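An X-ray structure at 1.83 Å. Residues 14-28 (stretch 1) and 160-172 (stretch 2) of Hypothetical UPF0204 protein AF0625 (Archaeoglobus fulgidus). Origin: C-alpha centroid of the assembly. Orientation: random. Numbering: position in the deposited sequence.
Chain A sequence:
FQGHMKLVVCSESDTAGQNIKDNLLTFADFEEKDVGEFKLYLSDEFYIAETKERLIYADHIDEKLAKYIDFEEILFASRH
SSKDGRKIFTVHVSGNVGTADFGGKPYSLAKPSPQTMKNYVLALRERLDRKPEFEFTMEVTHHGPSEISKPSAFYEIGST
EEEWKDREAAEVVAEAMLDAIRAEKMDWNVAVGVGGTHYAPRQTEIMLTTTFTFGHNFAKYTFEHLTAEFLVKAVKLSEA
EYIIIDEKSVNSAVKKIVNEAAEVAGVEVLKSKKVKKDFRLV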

# COMPACT_ATOMS: atom_id res chain seq x y z
N ASP A 14 -14.73 -2.05 10.89
CA ASP A 14 -14.57 -1.24 9.68
C ASP A 14 -15.55 -1.69 8.61
O ASP A 14 -15.40 -2.76 8.03
CB ASP A 14 -13.14 -1.36 9.14
CG ASP A 14 -12.85 -0.38 8.01
OD1 ASP A 14 -13.60 -0.36 7.01
OD2 ASP A 14 -11.85 0.37 8.12
N THR A 15 -16.55 -0.85 8.33
CA THR A 15 -17.56 -1.16 7.33
C THR A 15 -16.95 -1.53 5.97
O THR A 15 -17.34 -2.53 5.35
CB THR A 15 -18.52 0.03 7.12
OG1 THR A 15 -19.18 0.32 8.36
CG2 THR A 15 -19.55 -0.31 6.06
N ALA A 16 -16.01 -0.72 5.50
CA ALA A 16 -15.36 -0.98 4.21
C ALA A 16 -14.64 -2.32 4.26
O ALA A 16 -14.79 -3.16 3.37
CB ALA A 16 -14.38 0.13 3.88
N GLY A 17 -13.85 -2.52 5.31
CA GLY A 17 -13.12 -3.76 5.45
C GLY A 17 -14.04 -4.97 5.47
O GLY A 17 -13.73 -6.00 4.87
N GLN A 18 -15.17 -4.84 6.16
CA GLN A 18 -16.13 -5.93 6.26
C GLN A 18 -16.78 -6.27 4.92
O GLN A 18 -16.95 -7.44 4.60
CB GLN A 18 -17.22 -5.59 7.29
CG GLN A 18 -16.74 -5.62 8.72
CD GLN A 18 -16.18 -6.97 9.10
OE1 GLN A 18 -16.87 -7.98 9.01
NE2 GLN A 18 -14.92 -7.00 9.52
N ASN A 19 -17.15 -5.25 4.15
CA ASN A 19 -17.77 -5.51 2.85
C ASN A 19 -16.77 -6.15 1.90
O ASN A 19 -17.13 -7.01 1.09
CB ASN A 19 -18.33 -4.23 2.24
CG ASN A 19 -19.59 -3.75 2.94
OD1 ASN A 19 -20.43 -4.55 3.35
ND2 ASN A 19 -19.73 -2.44 3.08
N ILE A 20 -15.51 -5.74 2.00
CA ILE A 20 -14.47 -6.31 1.16
C ILE A 20 -14.34 -7.77 1.56
O ILE A 20 -14.27 -8.66 0.70
CB ILE A 20 -13.10 -5.59 1.36
CG1 ILE A 20 -13.18 -4.16 0.81
CG2 ILE A 20 -11.98 -6.38 0.67
CD1 ILE A 20 -11.98 -3.29 1.13
N LYS A 21 -14.34 -8.01 2.86
CA LYS A 21 -14.23 -9.36 3.39
C LYS A 21 -15.35 -10.26 2.87
O LYS A 21 -15.10 -11.36 2.39
CB LYS A 21 -14.29 -9.36 4.92
CG LYS A 21 -14.12 -10.74 5.52
CD LYS A 21 -14.52 -10.78 6.99
CE LYS A 21 -16.02 -10.61 7.16
NZ LYS A 21 -16.41 -10.68 8.59
N ASP A 22 -16.59 -9.79 2.97
CA ASP A 22 -17.74 -10.57 2.50
C ASP A 22 -17.59 -10.99 1.04
O ASP A 22 -17.96 -12.10 0.68
CB ASP A 22 -19.04 -9.79 2.68
CG ASP A 22 -19.42 -9.61 4.14
OD1 ASP A 22 -19.26 -10.57 4.92
OD2 ASP A 22 -19.89 -8.51 4.50
N ASN A 23 -17.05 -10.11 0.21
CA ASN A 23 -16.87 -10.42 -1.20
C ASN A 23 -15.75 -11.43 -1.41
O ASN A 23 -15.86 -12.34 -2.23
CB ASN A 23 -16.60 -9.14 -1.99
CG ASN A 23 -17.85 -8.29 -2.16
OD1 ASN A 23 -18.79 -8.68 -2.86
ND2 ASN A 23 -17.87 -7.13 -1.51
N LEU A 24 -14.66 -11.27 -0.66
CA LEU A 24 -13.51 -12.16 -0.73
C LEU A 24 -13.90 -13.58 -0.32
O LEU A 24 -13.36 -14.56 -0.82
CB LEU A 24 -12.40 -11.64 0.19
CG LEU A 24 -11.08 -11.07 -0.35
CD1 LEU A 24 -11.28 -10.37 -1.68
CD2 LEU A 24 -10.50 -10.11 0.68
N LEU A 25 -14.86 -13.68 0.60
CA LEU A 25 -15.33 -14.96 1.10
C LEU A 25 -16.06 -15.82 0.06
O LEU A 25 -16.20 -17.03 0.25
CB LEU A 25 -16.25 -14.74 2.30
CG LEU A 25 -15.57 -14.28 3.60
CD1 LEU A 25 -16.62 -13.83 4.60
CD2 LEU A 25 -14.72 -15.42 4.16
N THR A 26 -16.53 -15.21 -1.02
CA THR A 26 -17.24 -15.96 -2.05
C THR A 26 -16.30 -16.45 -3.14
O THR A 26 -16.70 -17.24 -4.00
CB THR A 26 -18.34 -15.12 -2.71
OG1 THR A 26 -17.74 -14.01 -3.39
CG2 THR A 26 -19.31 -14.60 -1.66
N PHE A 27 -15.05 -16.00 -3.09
CA PHE A 27 -14.06 -16.37 -4.10
C PHE A 27 -13.43 -17.74 -3.90
O PHE A 27 -12.73 -18.24 -4.77
CB PHE A 27 -12.95 -15.31 -4.15
CG PHE A 27 -13.43 -13.95 -4.56
CD1 PHE A 27 -12.60 -12.84 -4.44
CD2 PHE A 27 -14.71 -13.77 -5.09
CE1 PHE A 27 -13.04 -11.58 -4.84
CE2 PHE A 27 -15.15 -12.51 -5.48
CZ PHE A 27 -14.32 -11.42 -5.36
N ALA A 28 -13.67 -18.35 -2.74
CA ALA A 28 -13.12 -19.67 -2.45
C ALA A 28 -13.89 -20.35 -1.32
O ALA A 28 -14.73 -19.73 -0.67
CB ALA A 28 -11.65 -19.54 -2.08
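Stretch 2 (160-172) TEEEWKDREAAEV

A small side chain can let two helices approach closely, and polar groups can tie a helix break to its neighbor. Residues 160-172 of this archaeal protein illustrate the principle against residues 14-28, a partner at least 144 positions distant in sequence.

Stretch 1 is helical from Thr-15 to about Leu-24, followed by a type I turn from Leu-24 to Phe-27. Stretch 2 is broken: a short helix, 161-164, gives way at Lys-165 and Asp-166 to a second helix that starts at Arg-167 and runs on beyond Val-172. Each helical start is capped by a side chain that accepts a free backbone NH: Asp-14 OD1 from Gly-17 N (2.8 Å), Thr-160 OG1 from Glu-162 N (3.2 Å) and Asp-166 OD1 from Ala-169 N (2.9 Å). Helix 167-172 crosses helix 15-24 at -60°, their axes approaching to 8.2 Å. Both stretches advance in the same general sense, so Ala-16 lies by Trp-164 (CA to CA 4.4 Å), Ile-20 by Ala-170 (4.7 Å, CA to CA) and Asn-23 by Glu-171 (CA to CA, 5.7 Å).

Two alanines take part in the apolar contacts. Ala-170 points its CB toward stretch 1, where it meets Asn-19 CB at 3.5 Å and Ile-20 CG1 at 4.0 Å; a methyl group this short lets the backbones come close. At the earlier end, Ala-16 CB rests 4.1 Å from Trp-164 CB, while the indole leads away from stretch 1. Thr-15 CG2 packs 3.8 Å from Lys-165 CG.

Polar contacts gather where the first helix of stretch 2 ends, at Trp-164 O, which accepts no backbone hydrogen bond within the stretch. Asn-19 ND2 donates to Trp-164 O at 3.2 Å, the one direct hydrogen bond between the stretches. A water reinforces it, accepting from Asn-19 ND2 (3.1 Å) and donating to Trp-164 O and Asp-166 O (2.6 Å each), thereby tying the helix break to stretch 1. The same Trp-164 O receives a CA-H...O contact from Ala-16 CA at 3.5 Å. Asn-19 OD1 lies over one face of the Arg-167 guanidinium, 3.3 Å from NH1, at an angle too poor for a hydrogen bond.

Farther along, Asn-23 and Phe-27 meet Glu-171 without a hydrogen bond between the stretches. Asn-23 OD1 touches Glu-171 CG at 3.4 Å. Asn-23 ND2 makes a weak hydrogen bond to Asn-19 O (2.7 Å) and also lies 3.7 Å from Ala-170 CB. Phe-27 presents its ring edge to Glu-171, with CZ 4.4 Å from OE2.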

# COMPACT_ATOMS: atom_id res chain seq x y z
N THR A 160 -15.81 8.81 2.70
CA THR A 160 -16.80 8.92 3.77
C THR A 160 -17.62 7.64 3.90
O THR A 160 -17.43 6.68 3.14
CB THR A 160 -17.78 10.08 3.52
OG1 THR A 160 -18.78 9.68 2.57
CG2 THR A 160 -17.04 11.30 2.98
N GLU A 161 -18.53 7.64 4.86
CA GLU A 161 -19.41 6.51 5.12
C GLU A 161 -20.20 6.11 3.88
O GLU A 161 -20.53 4.93 3.69
CB GLU A 161 -20.37 6.85 6.26
CG GLU A 161 -21.15 5.67 6.81
CD GLU A 161 -20.26 4.64 7.48
OE1 GLU A 161 -19.59 4.99 8.47
OE2 GLU A 161 -20.24 3.48 7.02
N GLU A 162 -20.52 7.08 3.04
CA GLU A 162 -21.27 6.79 1.82
C GLU A 162 -20.51 5.78 0.97
O GLU A 162 -21.10 4.84 0.42
CB GLU A 162 -21.48 8.07 1.01
CG GLU A 162 -22.72 8.85 1.42
CD GLU A 162 -23.99 8.03 1.27
OE1 GLU A 162 -24.20 7.47 0.17
OE2 GLU A 162 -24.76 7.94 2.25
N GLU A 163 -19.20 5.97 0.87
CA GLU A 163 -18.36 5.07 0.09
C GLU A 163 -18.02 3.79 0.84
O GLU A 163 -17.92 2.72 0.24
CB GLU A 163 -17.07 5.78 -0.33
CG GLU A 163 -17.28 6.97 -1.27
CD GLU A 163 -17.95 8.15 -0.59
OE1 GLU A 163 -17.44 8.59 0.46
OE2 GLU A 163 -18.97 8.64 -1.11
N TRP A 164 -17.85 3.88 2.16
CA TRP A 164 -17.50 2.70 2.95
C TRP A 164 -18.61 1.65 2.90
O TRP A 164 -18.33 0.45 2.96
CB TRP A 164 -17.24 3.08 4.41
CG TRP A 164 -16.28 4.23 4.60
CD1 TRP A 164 -15.30 4.64 3.74
CD2 TRP A 164 -16.22 5.10 5.73
NE1 TRP A 164 -14.63 5.72 4.27
CE2 TRP A 164 -15.17 6.02 5.49
CE3 TRP A 164 -16.94 5.19 6.93
CZ2 TRP A 164 -14.83 7.02 6.41
CZ3 TRP A 164 -16.60 6.19 7.84
CH2 TRP A 164 -15.56 7.09 7.57
N LYS A 165 -19.85 2.09 2.78
CA LYS A 165 -20.98 1.18 2.73
C LYS A 165 -21.31 0.73 1.31
O LYS A 165 -22.20 -0.10 1.10
CB LYS A 165 -22.22 1.83 3.35
CG LYS A 165 -22.05 2.20 4.82
CD LYS A 165 -23.35 2.78 5.38
CE LYS A 165 -23.23 3.07 6.87
NZ LYS A 165 -22.83 1.86 7.64
N ASP A 166 -20.58 1.28 0.33
CA ASP A 166 -20.80 0.95 -1.07
C ASP A 166 -20.45 -0.51 -1.33
O ASP A 166 -19.27 -0.88 -1.36
CB ASP A 166 -19.94 1.87 -1.96
CG ASP A 166 -20.37 1.84 -3.42
OD1 ASP A 166 -20.60 0.74 -3.94
OD2 ASP A 166 -20.45 2.92 -4.04
N ARG A 167 -21.47 -1.33 -1.53
CA ARG A 167 -21.29 -2.76 -1.78
C ARG A 167 -20.48 -3.07 -3.03
O ARG A 167 -19.58 -3.91 -3.00
CB ARG A 167 -22.65 -3.46 -1.88
CG ARG A 167 -22.93 -4.48 -0.79
CD ARG A 167 -23.03 -3.82 0.58
NE ARG A 167 -23.58 -4.74 1.58
CZ ARG A 167 -23.76 -4.44 2.86
NH1 ARG A 167 -23.42 -3.24 3.32
NH2 ARG A 167 -24.27 -5.34 3.69
N GLU A 168 -20.81 -2.42 -4.14
CA GLU A 168 -20.11 -2.67 -5.38
C GLU A 168 -18.67 -2.18 -5.37
O GLU A 168 -17.80 -2.79 -5.98
CB GLU A 168 -20.85 -2.04 -6.56
CG GLU A 168 -20.11 -2.23 -7.87
CD GLU A 168 -20.99 -1.99 -9.07
OE1 GLU A 168 -21.86 -1.09 -9.01
OE2 GLU A 168 -20.79 -2.69 -10.08
N ALA A 169 -18.41 -1.07 -4.68
CA ALA A 169 -17.06 -0.55 -4.59
C ALA A 169 -16.19 -1.61 -3.92
O ALA A 169 -15.07 -1.88 -4.35
CB ALA A 169 -17.03 0.75 -3.78
N ALA A 170 -16.73 -2.22 -2.86
CA ALA A 170 -16.01 -3.26 -2.13
C ALA A 170 -15.81 -4.51 -2.98
O ALA A 170 -14.81 -5.20 -2.85
CB ALA A 170 -16.76 -3.62 -0.85
N GLU A 171 -16.79 -4.77 -3.85
CA GLU A 171 -16.74 -5.94 -4.72
C GLU A 171 -15.66 -5.74 -5.79
O GLU A 171 -14.96 -6.68 -6.17
CB GLU A 171 -18.12 -6.13 -5.37
CG GLU A 171 -18.37 -7.50 -5.99
CD GLU A 171 -17.61 -7.70 -7.28
OE1 GLU A 171 -17.50 -6.73 -8.06
OE2 GLU A 171 -17.14 -8.83 -7.52
N VAL A 172 -15.52 -4.50 -6.26
CA VAL A 172 -14.50 -4.19 -7.26
C VAL A 172 -13.12 -4.34 -6.63
O VAL A 172 -12.21 -4.88 -7.25
CB VAL A 172 -14.69 -2.76 -7.82
CG1 VAL A 172 -13.48 -2.36 -8.66
CG2 VAL A 172 -15.95 -2.71 -8.68
O HOH W 1 -18.02 -1.07 0.92